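Local structure of UDP-L-Rhamnose Synthase (Acanthamoeba polyphaga mimivirus, 7JID) at residues A[103-108]-A[158-163]; A[126-131]-A[211-216]; A[132-137]-A[254-259]. The protein makes UDP-L-rhamnose in a giant virus, probably as an NADP(H)-dependent oxidoreductase that acts on a UDP-linked sugar. One frame throughout, in Å; residues are numbered along the deposited sequence.

Interaction 1. Residues A[103-108]-A[158-163]; sequences HLTYLG and LNLRIR. With NAP (NADP nicotinamide-adenine-dinucleotide phosphate), chain D.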
loop_
_atom_site.group_PDB
_atom_site.type_symbol
_atom_site.label_atom_id
_atom_site.label_comp_id
_atom_site.label_asym_id
_atom_site.label_seq_id
_atom_site.Cartn_x
_atom_site.Cartn_y
_atom_site.Cartn_z
ATOM N N HIS A 103 6.004 7.166 -21.452
ATOM C CA HIS A 103 7.066 6.595 -20.587
ATOM C C HIS A 103 7.074 7.328 -19.240
ATOM O O HIS A 103 7.079 8.564 -19.222
ATOM C CB HIS A 103 8.405 6.699 -21.303
ATOM C CG HIS A 103 9.541 6.182 -20.500
ATOM N ND1 HIS A 103 10.139 6.928 -19.508
ATOM C CD2 HIS A 103 10.146 4.986 -20.530
ATOM C CE1 HIS A 103 11.071 6.183 -18.935
ATOM N NE2 HIS A 103 11.115 4.991 -19.551
ATOM N N LEU A 104 7.140 6.567 -18.144
ATOM C CA LEU A 104 7.226 7.101 -16.764
ATOM C C LEU A 104 8.558 6.664 -16.167
ATOM O O LEU A 104 8.847 5.474 -16.206
ATOM C CB LEU A 104 6.078 6.566 -15.927
ATOM C CG LEU A 104 6.109 6.898 -14.427
ATOM C CD1 LEU A 104 6.016 8.395 -14.211
ATOM C CD2 LEU A 104 4.963 6.193 -13.752
ATOM N N THR A 105 9.277 7.623 -15.607
ATOM C CA THR A 105 10.407 7.362 -14.688
ATOM C C THR A 105 9.887 7.559 -13.264
ATOM O O THR A 105 9.516 8.668 -12.927
ATOM C CB THR A 105 11.623 8.247 -14.981
ATOM O OG1 THR A 105 11.979 8.116 -16.368
ATOM C CG2 THR A 105 12.789 7.852 -14.106
ATOM N N TYR A 106 9.966 6.498 -12.477
ATOM C CA TYR A 106 9.673 6.508 -11.034
ATOM C C TYR A 106 11.000 6.439 -10.268
ATOM O O TYR A 106 11.690 5.450 -10.345
ATOM C CB TYR A 106 8.718 5.372 -10.664
ATOM C CG TYR A 106 8.686 5.087 -9.187
ATOM C CD1 TYR A 106 8.160 6.020 -8.296
ATOM C CD2 TYR A 106 9.143 3.885 -8.715
ATOM C CE1 TYR A 106 8.161 5.764 -6.938
ATOM C CE2 TYR A 106 9.153 3.611 -7.352
ATOM C CZ TYR A 106 8.613 4.541 -6.481
ATOM O OH TYR A 106 8.625 4.353 -5.123
ATOM N N LEU A 107 11.317 7.483 -9.515
ATOM C CA LEU A 107 12.520 7.452 -8.633
ATOM C C LEU A 107 12.132 6.791 -7.319
ATOM O O LEU A 107 11.359 7.398 -6.548
ATOM C CB LEU A 107 13.078 8.848 -8.409
ATOM C CG LEU A 107 14.509 8.853 -7.845
ATOM C CD1 LEU A 107 15.469 8.034 -8.684
ATOM C CD2 LEU A 107 15.025 10.283 -7.742
ATOM N N GLY A 108 12.497 5.507 -7.173
ATOM C CA GLY A 108 12.210 4.714 -5.970
ATOM C C GLY A 108 13.412 4.667 -5.049
ATOM O O GLY A 108 14.173 5.620 -4.918
ATOM N N LEU A 158 10.076 3.001 -15.766
ATOM C CA LEU A 158 11.468 2.896 -15.326
ATOM C C LEU A 158 11.478 3.091 -13.800
ATOM O O LEU A 158 11.221 4.228 -13.376
ATOM C CB LEU A 158 12.333 3.941 -16.036
ATOM C CG LEU A 158 13.832 3.914 -15.734
ATOM C CD1 LEU A 158 14.430 2.573 -16.119
ATOM C CD2 LEU A 158 14.496 5.089 -16.419
ATOM N N ASN A 159 11.816 2.054 -13.052
ATOM C CA ASN A 159 11.851 2.053 -11.571
ATOM C C ASN A 159 13.316 2.110 -11.126
ATOM O O ASN A 159 13.986 1.090 -11.145
ATOM C CB ASN A 159 11.029 0.885 -11.054
ATOM C CG ASN A 159 11.271 0.619 -9.587
ATOM O OD1 ASN A 159 11.311 1.567 -8.811
ATOM N ND2 ASN A 159 11.329 -0.649 -9.235
ATOM N N LEU A 160 13.764 3.258 -10.674
ATOM C CA LEU A 160 15.189 3.448 -10.311
ATOM C C LEU A 160 15.334 3.398 -8.781
ATOM O O LEU A 160 14.659 4.158 -8.069
ATOM C CB LEU A 160 15.744 4.770 -10.842
ATOM C CG LEU A 160 15.721 4.882 -12.366
ATOM C CD1 LEU A 160 16.282 6.212 -12.793
ATOM C CD2 LEU A 160 16.420 3.703 -13.039
ATOM N N ARG A 161 16.093 2.431 -8.285
ATOM C CA ARG A 161 16.365 2.339 -6.834
ATOM C C ARG A 161 17.620 3.110 -6.424
ATOM O O ARG A 161 18.770 2.636 -6.582
ATOM C CB ARG A 161 16.489 0.852 -6.494
ATOM C CG ARG A 161 15.250 0.016 -6.718
ATOM C CD ARG A 161 15.619 -1.368 -6.254
ATOM N NE ARG A 161 14.638 -2.390 -6.450
ATOM C CZ ARG A 161 14.907 -3.684 -6.591
ATOM N NH1 ARG A 161 16.163 -4.093 -6.704
ATOM N NH2 ARG A 161 13.899 -4.536 -6.674
ATOM N N ILE A 162 17.449 4.352 -5.943
ATOM C CA ILE A 162 18.587 5.127 -5.384
ATOM C C ILE A 162 18.671 4.811 -3.886
ATOM O O ILE A 162 17.662 4.387 -3.299
ATOM C CB ILE A 162 18.471 6.630 -5.662
ATOM C CG1 ILE A 162 17.184 7.211 -5.070
ATOM C CG2 ILE A 162 18.624 6.885 -7.155
ATOM C CD1 ILE A 162 17.288 8.710 -4.855
ATOM N N ARG A 163 19.818 5.084 -3.328
ATOM C CA ARG A 163 19.975 5.051 -1.861
ATOM C C ARG A 163 20.816 6.212 -1.400
ATOM O O ARG A 163 21.808 6.557 -2.077
ATOM C CB ARG A 163 20.637 3.762 -1.405
ATOM C CG ARG A 163 19.864 2.522 -1.788
ATOM C CD ARG A 163 20.453 1.251 -1.184
ATOM N NE ARG A 163 20.255 1.214 0.262
ATOM C CZ ARG A 163 21.181 1.075 1.210
ATOM N NH1 ARG A 163 22.463 1.173 0.938
ATOM N NH2 ARG A 163 20.817 0.969 2.464
HETATM P PA NAP D . 11.609 16.177 -1.226
HETATM O O1A NAP D . 12.541 17.363 -1.320
HETATM O O2A NAP D . 10.733 16.040 -0.019
HETATM O O5B NAP D . 10.763 16.279 -2.560
HETATM C C5B NAP D . 9.547 15.543 -2.705
HETATM C C4B NAP D . 8.492 16.250 -3.541
HETATM O O4B NAP D . 7.377 15.405 -3.790
HETATM C C3B NAP D . 8.007 17.480 -2.784
HETATM O O3B NAP D . 8.105 18.537 -3.767
HETATM C C2B NAP D . 6.565 17.116 -2.455
HETATM O O2B NAP D . 5.766 18.248 -2.622
HETATM C C1B NAP D . 6.178 16.108 -3.536
HETATM N N9A NAP D . 5.077 15.200 -3.275
HETATM C C8A NAP D . 4.972 14.331 -2.280
HETATM N N7A NAP D . 3.842 13.629 -2.386
HETATM C C5A NAP D . 3.203 14.075 -3.475
HETATM C C6A NAP D . 1.968 13.765 -4.084
HETATM N N6A NAP D . 1.207 12.838 -3.549
HETATM N N1A NAP D . 1.637 14.482 -5.213
HETATM C C2A NAP D . 2.477 15.402 -5.708
HETATM N N3A NAP D . 3.659 15.773 -5.191
HETATM C C4A NAP D . 4.036 15.095 -4.073
HETATM O O3 NAP D . 12.311 14.734 -1.363
HETATM P PN NAP D . 13.478 14.305 -2.409
HETATM O O1N NAP D . 14.553 13.842 -1.439
HETATM O O2N NAP D . 13.684 15.196 -3.561
HETATM O O5D NAP D . 12.875 12.931 -2.915
HETATM C C5D NAP D . 12.108 12.627 -4.071
HETATM C C4D NAP D . 11.407 11.258 -3.826
HETATM O O4D NAP D . 11.838 10.379 -4.816
HETATM C C3D NAP D . 11.886 10.690 -2.506
HETATM O O3D NAP D . 11.104 9.514 -2.074
HETATM C C2D NAP D . 13.331 10.486 -3.020
HETATM O O2D NAP D . 14.222 9.636 -2.284
HETATM C C1D NAP D . 13.127 9.916 -4.399
HETATM P P2B NAP D . 4.894 18.821 -1.426
HETATM O O1X NAP D . 5.764 19.569 -0.512
HETATM O O2X NAP D . 4.047 19.783 -2.280
HETATM O O3X NAP D . 4.066 17.756 -0.699
#
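Tyr106 and Asn159 lie side by side and point the same way, each with CG anti to the backbone N (chi1 164° in Tyr106), which sets ring and amide alongside each other. Asn159 OD1 meets the ring at its edge, 3.2 Å from Tyr106 CD2 and near the ring plane; Asn159 ND2 turns to Thr213 and Asp147, and Tyr106 OH to Lys143. On the other face of the sheet Thr105, Leu158 and Leu160 pack against Ala206, Met205 and Met202 of helix 195-207. Leu107 CD1 rests 3.9 Å from Leu160 CB and 3.7 Å from Ile162 CG2, its side chain crossing that of Ile162 at about a right angle. The two strands are parallel neighbours in the NADP-binding Rossmann sheet, joined in register by four backbone hydrogen bonds; that from Gly108 N to Leu160 O is short at 2.7 Å but bent to 134°. Gly108 sits where a side chain would run into the Tyr106 ring, and its N lies over one face of that ring, toward the rim. Ile162 CG1, held between the backbone N and the carbonyl carbon (chi1 59°), comes 3.4 Å from Gly108 O. From within the strand, Leu107 CG and CD2 each come 3.9 Å from C1D of the nicotinamide-side ribose.

Interaction 2. Residues A[126-131]-A[211-216]; sequences FTENDK and TGTFNF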
loop_
_atom_site.group_PDB
_atom_site.type_symbol
_atom_site.label_atom_id
_atom_site.label_comp_id
_atom_site.label_asym_id
_atom_site.label_seq_id
_atom_site.Cartn_x
_atom_site.Cartn_y
_atom_site.Cartn_z
ATOM N N PHE A 126 21.954 -7.362 -3.711
ATOM C CA PHE A 126 20.546 -7.582 -4.077
ATOM C C PHE A 126 20.369 -7.184 -5.536
ATOM O O PHE A 126 20.941 -6.160 -5.988
ATOM C CB PHE A 126 19.617 -6.827 -3.123
ATOM C CG PHE A 126 19.677 -7.433 -1.748
ATOM C CD1 PHE A 126 18.885 -8.535 -1.438
ATOM C CD2 PHE A 126 20.534 -6.936 -0.785
ATOM C CE1 PHE A 126 18.977 -9.109 -0.185
ATOM C CE2 PHE A 126 20.603 -7.505 0.473
ATOM C CZ PHE A 126 19.798 -8.583 0.775
ATOM N N THR A 127 19.627 -8.022 -6.260
ATOM C CA THR A 127 19.323 -7.801 -7.679
ATOM C C THR A 127 17.979 -7.091 -7.867
ATOM O O THR A 127 17.137 -7.012 -6.935
ATOM C CB THR A 127 19.389 -9.117 -8.460
ATOM O OG1 THR A 127 18.223 -9.823 -8.046
ATOM C CG2 THR A 127 20.694 -9.845 -8.207
ATOM N N GLU A 128 17.724 -6.715 -9.118
ATOM C CA GLU A 128 16.475 -6.055 -9.523
ATOM C C GLU A 128 15.309 -7.004 -9.272
ATOM O O GLU A 128 14.224 -6.532 -8.867
ATOM C CB GLU A 128 16.540 -5.596 -10.971
ATOM C CG GLU A 128 17.421 -4.396 -11.125
ATOM C CD GLU A 128 18.934 -4.595 -11.150
ATOM O OE1 GLU A 128 19.369 -5.777 -11.288
ATOM O OE2 GLU A 128 19.652 -3.602 -11.183
ATOM N N ASN A 129 15.525 -8.304 -9.467
ATOM C CA ASN A 129 14.453 -9.316 -9.294
ATOM C C ASN A 129 14.198 -9.682 -7.828
ATOM O O ASN A 129 13.131 -10.253 -7.556
ATOM C CB ASN A 129 14.776 -10.569 -10.105
ATOM C CG ASN A 129 13.673 -11.597 -10.070
ATOM O OD1 ASN A 129 12.581 -11.350 -10.581
ATOM N ND2 ASN A 129 13.972 -12.768 -9.518
ATOM N N ASP A 130 15.106 -9.352 -6.913
ATOM C CA ASP A 130 15.051 -9.757 -5.499
ATOM C C ASP A 130 13.858 -9.065 -4.820
ATOM O O ASP A 130 13.555 -7.880 -5.132
ATOM C CB ASP A 130 16.349 -9.438 -4.762
ATOM C CG ASP A 130 17.409 -10.503 -4.891
ATOM O OD1 ASP A 130 17.068 -11.708 -5.153
ATOM O OD2 ASP A 130 18.568 -10.142 -4.750
ATOM N N LYS A 131 13.193 -9.801 -3.954
ATOM C CA LYS A 131 12.070 -9.264 -3.152
ATOM C C LYS A 131 12.644 -8.517 -1.956
ATOM O O LYS A 131 13.691 -8.857 -1.448
ATOM C CB LYS A 131 11.171 -10.387 -2.630
ATOM C CG LYS A 131 10.817 -11.446 -3.655
ATOM C CD LYS A 131 10.246 -10.892 -4.925
ATOM C CE LYS A 131 9.469 -11.947 -5.684
ATOM N NZ LYS A 131 8.207 -12.286 -4.989
ATOM N N THR A 211 12.980 0.904 -19.811
ATOM C CA THR A 211 11.957 0.580 -18.785
ATOM C C THR A 211 12.489 -0.541 -17.908
ATOM O O THR A 211 13.545 -1.094 -18.223
ATOM C CB THR A 211 10.564 0.249 -19.350
ATOM O OG1 THR A 211 10.636 -0.929 -20.155
ATOM C CG2 THR A 211 9.998 1.438 -20.085
ATOM N N GLY A 212 11.771 -0.831 -16.827
ATOM C CA GLY A 212 12.141 -1.922 -15.931
ATOM C C GLY A 212 12.689 -1.395 -14.611
ATOM O O GLY A 212 12.820 -0.187 -14.451
ATOM N N THR A 213 13.132 -2.299 -13.774
ATOM C CA THR A 213 13.763 -1.947 -12.482
ATOM C C THR A 213 15.282 -1.887 -12.694
ATOM O O THR A 213 15.847 -2.788 -13.318
ATOM C CB THR A 213 13.363 -2.922 -11.385
ATOM O OG1 THR A 213 11.959 -2.744 -11.177
ATOM C CG2 THR A 213 14.080 -2.681 -10.081
ATOM N N PHE A 214 15.934 -0.884 -12.119
ATOM C CA PHE A 214 17.417 -0.788 -12.061
ATOM C C PHE A 214 17.816 -0.377 -10.660
ATOM O O PHE A 214 17.417 0.713 -10.192
ATOM C CB PHE A 214 17.975 0.209 -13.057
ATOM C CG PHE A 214 17.875 -0.220 -14.502
ATOM C CD1 PHE A 214 19.010 -0.646 -15.184
ATOM C CD2 PHE A 214 16.686 -0.073 -15.195
ATOM C CE1 PHE A 214 18.916 -0.986 -16.534
ATOM C CE2 PHE A 214 16.589 -0.460 -16.531
ATOM C CZ PHE A 214 17.725 -0.868 -17.204
ATOM N N ASN A 215 18.726 -1.127 -10.072
ATOM C CA ASN A 215 19.540 -0.640 -8.936
ATOM C C ASN A 215 20.342 0.551 -9.457
ATOM O O ASN A 215 20.959 0.462 -10.515
ATOM C CB ASN A 215 20.399 -1.782 -8.388
ATOM C CG ASN A 215 19.602 -2.819 -7.653
ATOM O OD1 ASN A 215 18.519 -2.557 -7.129
ATOM N ND2 ASN A 215 20.106 -4.058 -7.655
ATOM N N PHE A 216 20.288 1.661 -8.748
ATOM C CA PHE A 216 20.698 2.970 -9.273
ATOM C C PHE A 216 21.572 3.649 -8.222
ATOM O O PHE A 216 21.376 4.813 -7.890
ATOM C CB PHE A 216 19.488 3.776 -9.708
ATOM C CG PHE A 216 19.861 4.713 -10.811
ATOM C CD1 PHE A 216 20.093 4.234 -12.086
ATOM C CD2 PHE A 216 19.860 6.072 -10.586
ATOM C CE1 PHE A 216 20.393 5.138 -13.106
ATOM C CE2 PHE A 216 20.193 6.960 -11.593
ATOM C CZ PHE A 216 20.417 6.477 -12.860
HETATM O O HOH W 1 21.765 -2.052 -11.742
#
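Glu128 CG stands anti to its own carbonyl carbon (chi1 -74°), and a bend at chi2 (79°) swings the carboxylate across to strand 212-215. Asn215 CG is likewise anti to its carbonyl carbon, and its side chain passes obliquely by that of Glu128, with the amide and carboxylate planes moderately inclined to each other. Glu128 OE2 accepts the backbone N-H of Asn215 at 2.9 Å, on the anti side of the carboxylate and close to its plane; the bond is nearly straight (163°). Water 1 donates to the same Glu128 OE2 and to Asn215 O, bridging acid and strand backbone. Lower on the chain, Glu128 CG lies 3.1 Å from Thr213 O, while its CB and CG both pack on Thr213 CG2. Asn215 ND2 reaches to 2.8 Å from Phe126 O and is hydrogen-bonded to Asn263 O; Asn215 OD1 accepts from Arg161 of the adjoining strand. Glu128 is carried on a type I turn from Thr127 to Asp130, in which Thr127 N donates to Asp130 OD2 at 2.8 Å from above the carboxylate plane. The loop thus lies beside the outermost strand of the Rossmann sheet within this chain, and the carboxylate takes up an N-H on that edge. Two donors on Glu128 OE2, one N-H and one water, are consistent with an ionised carboxylate.

Interaction 3. Residues A[132-137]-A[254-259]; sequences PNFFGS and KADRSN. With AWU ([[(2~{R},3~{S},4~{R},5~{R})-5-[2,4-bis(oxidanylidene)pyrimidin-1-yl]-3,4-bis(oxidanyl)oxolan-2-yl]methoxy-oxidanyl-phosphoryl] [(2~{R},3~{R},4~{R},5~{R},6~{S})-6-methyl-3,4,5-tris(oxidanyl)oxan-2-yl] hydrogen phosphate), chain C.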
loop_
_atom_site.group_PDB
_atom_site.type_symbol
_atom_site.label_atom_id
_atom_site.label_comp_id
_atom_site.label_asym_id
_atom_site.label_seq_id
_atom_site.Cartn_x
_atom_site.Cartn_y
_atom_site.Cartn_z
ATOM N N PRO A 132 11.931 -7.514 -1.420
ATOM C CA PRO A 132 12.350 -6.867 -0.175
ATOM C C PRO A 132 12.595 -7.865 0.962
ATOM O O PRO A 132 11.863 -8.855 1.055
ATOM C CB PRO A 132 11.154 -5.973 0.156
ATOM C CG PRO A 132 10.553 -5.653 -1.194
ATOM C CD PRO A 132 10.681 -6.955 -1.965
ATOM N N ASN A 133 13.619 -7.605 1.755
ATOM C CA ASN A 133 13.882 -8.389 2.977
ATOM C C ASN A 133 14.185 -7.472 4.142
ATOM O O ASN A 133 14.627 -7.971 5.181
ATOM C CB ASN A 133 14.989 -9.414 2.758
ATOM C CG ASN A 133 16.369 -8.809 2.845
ATOM O OD1 ASN A 133 16.558 -7.629 2.526
ATOM N ND2 ASN A 133 17.309 -9.581 3.351
ATOM N N PHE A 134 13.993 -6.166 4.014
ATOM C CA PHE A 134 14.137 -5.215 5.140
ATOM C C PHE A 134 12.782 -4.579 5.462
ATOM O O PHE A 134 12.181 -3.958 4.562
ATOM C CB PHE A 134 15.214 -4.159 4.882
ATOM C CG PHE A 134 15.324 -3.160 5.990
ATOM C CD1 PHE A 134 15.875 -3.489 7.232
ATOM C CD2 PHE A 134 14.822 -1.893 5.837
ATOM C CE1 PHE A 134 15.904 -2.557 8.256
ATOM C CE2 PHE A 134 14.888 -0.947 6.846
ATOM C CZ PHE A 134 15.443 -1.271 8.057
ATOM N N PHE A 135 12.372 -4.689 6.717
ATOM C CA PHE A 135 11.031 -4.247 7.154
ATOM C C PHE A 135 11.135 -3.371 8.392
ATOM O O PHE A 135 10.140 -3.274 9.094
ATOM C CB PHE A 135 10.109 -5.452 7.311
ATOM C CG PHE A 135 10.123 -6.389 6.144
ATOM C CD1 PHE A 135 9.469 -6.060 4.962
ATOM C CD2 PHE A 135 10.712 -7.651 6.234
ATOM C CE1 PHE A 135 9.464 -6.932 3.881
ATOM C CE2 PHE A 135 10.703 -8.520 5.134
ATOM C CZ PHE A 135 10.067 -8.163 3.963
ATOM N N GLY A 136 12.301 -2.763 8.643
ATOM C CA GLY A 136 12.580 -2.113 9.935
ATOM C C GLY A 136 12.202 -0.655 10.026
ATOM O O GLY A 136 12.424 -0.016 11.107
ATOM N N SER A 137 11.650 -0.060 8.964
ATOM C CA SER A 137 11.046 1.290 9.035
ATOM C C SER A 137 9.706 1.200 8.281
ATOM O O SER A 137 9.580 0.408 7.313
ATOM C CB SER A 137 11.919 2.374 8.484
ATOM O OG SER A 137 12.096 2.202 7.081
ATOM N N LYS A 254 13.325 6.582 15.772
ATOM C CA LYS A 254 11.957 5.988 15.843
ATOM C C LYS A 254 11.870 4.713 15.001
ATOM O O LYS A 254 10.867 4.027 15.089
ATOM C CB LYS A 254 10.900 6.970 15.320
ATOM C CG LYS A 254 10.855 8.320 16.020
ATOM C CD LYS A 254 10.900 8.267 17.527
ATOM C CE LYS A 254 10.909 9.662 18.127
ATOM N NZ LYS A 254 11.472 9.681 19.500
ATOM N N ALA A 255 12.852 4.450 14.144
ATOM C CA ALA A 255 12.827 3.293 13.232
ATOM C C ALA A 255 14.275 2.868 12.982
ATOM O O ALA A 255 15.203 3.692 13.163
ATOM C CB ALA A 255 12.132 3.682 11.933
ATOM N N ASP A 256 14.463 1.647 12.521
ATOM C CA ASP A 256 15.776 1.171 12.036
ATOM C C ASP A 256 16.062 1.741 10.637
ATOM O O ASP A 256 15.284 2.582 10.135
ATOM C CB ASP A 256 15.771 -0.351 11.964
ATOM C CG ASP A 256 17.124 -1.037 12.071
ATOM O OD1 ASP A 256 18.178 -0.333 12.106
ATOM O OD2 ASP A 256 17.133 -2.287 12.131
ATOM N N ARG A 257 17.250 1.422 10.134
ATOM C CA ARG A 257 17.753 1.921 8.821
ATOM C C ARG A 257 18.243 0.728 8.000
ATOM O O ARG A 257 18.806 -0.260 8.521
ATOM C CB ARG A 257 18.824 3.002 8.951
ATOM C CG ARG A 257 18.401 4.295 9.631
ATOM C CD ARG A 257 17.296 4.984 8.890
ATOM N NE ARG A 257 17.011 6.311 9.406
ATOM C CZ ARG A 257 16.059 6.606 10.279
ATOM N NH1 ARG A 257 15.306 5.668 10.821
ATOM N NH2 ARG A 257 15.865 7.879 10.583
ATOM N N SER A 258 17.961 0.796 6.705
ATOM C CA SER A 258 18.369 -0.211 5.709
ATOM C C SER A 258 19.891 -0.107 5.477
ATOM O O SER A 258 20.410 1.016 5.303
ATOM C CB SER A 258 17.672 0.073 4.422
ATOM O OG SER A 258 18.137 -0.750 3.374
ATOM N N ASN A 259 20.571 -1.238 5.454
ATOM C CA ASN A 259 22.019 -1.305 5.122
ATOM C C ASN A 259 22.205 -2.434 4.128
ATOM O O ASN A 259 21.868 -3.577 4.507
ATOM C CB ASN A 259 22.887 -1.541 6.366
ATOM C CG ASN A 259 22.839 -0.355 7.290
ATOM O OD1 ASN A 259 23.506 0.633 7.078
ATOM N ND2 ASN A 259 22.022 -0.450 8.334
HETATM P PA AWU C . 18.827 9.484 8.070
HETATM O O1A AWU C . 17.948 9.077 9.192
HETATM O O2A AWU C . 19.372 10.902 8.058
HETATM O O3A AWU C . 18.195 9.458 6.568
HETATM P PB AWU C . 16.923 8.548 6.045
HETATM O O1B AWU C . 17.020 7.038 6.374
HETATM O O2B AWU C . 15.623 9.304 6.399
HETATM O O3B AWU C . 17.232 8.668 4.480
HETATM C "C5'" AWU C . 15.063 7.994 1.655
HETATM O "O5'" AWU C . 15.849 8.657 2.626
HETATM C "C4'" AWU C . 15.967 7.230 0.704
HETATM O "O4'" AWU C . 15.207 6.396 -0.200
HETATM C "C3'" AWU C . 16.873 6.352 1.504
HETATM O "O3'" AWU C . 17.882 5.885 0.648
HETATM C "C2'" AWU C . 17.605 7.099 2.614
HETATM C "C1'" AWU C . 16.698 7.929 3.410
HETATM N N1 AWU C . 22.793 8.091 11.118
HETATM C C2 AWU C . 23.851 8.157 12.007
HETATM O O2 AWU C . 24.970 7.712 11.677
HETATM N N3 AWU C . 23.673 8.838 13.182
HETATM C C4 AWU C . 22.456 9.313 13.561
HETATM O O4 AWU C . 22.383 9.960 14.670
HETATM C C5 AWU C . 21.396 9.263 12.656
HETATM C C6 AWU C . 21.539 8.552 11.469
HETATM C C1C AWU C . 22.945 7.380 9.816
HETATM C C2C AWU C . 21.864 6.358 9.460
HETATM C C3C AWU C . 21.901 6.389 7.911
HETATM C C4C AWU C . 22.270 7.815 7.655
HETATM C C5C AWU C . 21.153 8.692 7.130
HETATM C "C6'" AWU C . 14.287 9.111 0.960
HETATM O "O2'" AWU C . 18.476 8.028 2.004
HETATM O O2C AWU C . 22.248 5.103 9.962
HETATM O O3C AWU C . 22.970 5.602 7.416
HETATM O O4C AWU C . 22.683 8.405 8.880
HETATM O O5C AWU C . 20.025 8.482 8.010
HETATM O O HOH W 2 14.958 2.431 6.440
#
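Phe134 lays its ring against the backbone of Arg257 and Ser258. Ser258 CA stands over one face, 3.8 Å from the ring centroid and 15° off the normal, a CH-pi contact, and Ser258 CB adds to it at Phe134 CD2. The tip of the ring pushes further in, with Phe134 CZ 3.4 Å from Arg257 C. The CG of Phe134 is anti to its backbone N (chi1 178°), and the opposite face of the ring is closed by Gly136 N, 3.4 Å above the plane and over its centre. A CB on Gly136 would collide with that ring and crowd Asp256. The Gly136 carbonyl O accepts Asp256 N at 3.0 Å, the donor 37° above the carbonyl plane, and Ser137 CB packs on Ala255 CB.

A second shell fixes these groups. Asp256 OD1 takes the Arg257 N-H at 2.8 Å and forms a salt bridge with Arg246. Ser137, at the N-cap of helix 138-150, uses OG to cap Ser140 N; it also meets water 2, whose bond to Ser258 N is weak. Ser258 OG is bound to Phe113 O.

Arg257 points its CB away from 132-137 and carries the contact to the ligand. Its NE and NH2 converge on O1A of the alpha-phosphate, at 2.9 and 2.8 Å, with the phosphorus in the guanidinium plane. Arg257 NH1 donates to Asp256 O and pairs with Asp71, which holds the rotation of the planar group. This two-pronged arginine grip on a diphosphate oxygen, set on a loop braced by an aromatic ring, belongs to the UDP-rhamnose pocket, which lies beside the NADP-binding Rossmann sheet expected of an RmlD-family protein.

Interactions 1 and 2 sit side by side in one parallel sheet, their centres about 10 Å apart: strand 157-162 pairs with 103-109 in interaction 1 and borders 212-215, the strand of interaction 2. Interaction 3 lies off the sheet, its centre about 20 Å from that of interaction 1 and 18 Å from that of interaction 2. Along the chain 103-108, 126-131 and 132-137 come first, then 158-163, 211-216 and 254-259, so every pair of contacts interlaces. The continuous run 126-137 leads from the sheet edge to the UDP-rhamnose pocket, and Arg163, just past strand 157-162, touches Ser258. The interlaced segments place the cofactor-contacting strand, with Leu107, and the sugar-nucleotide loop, with Arg257, in one compact unit.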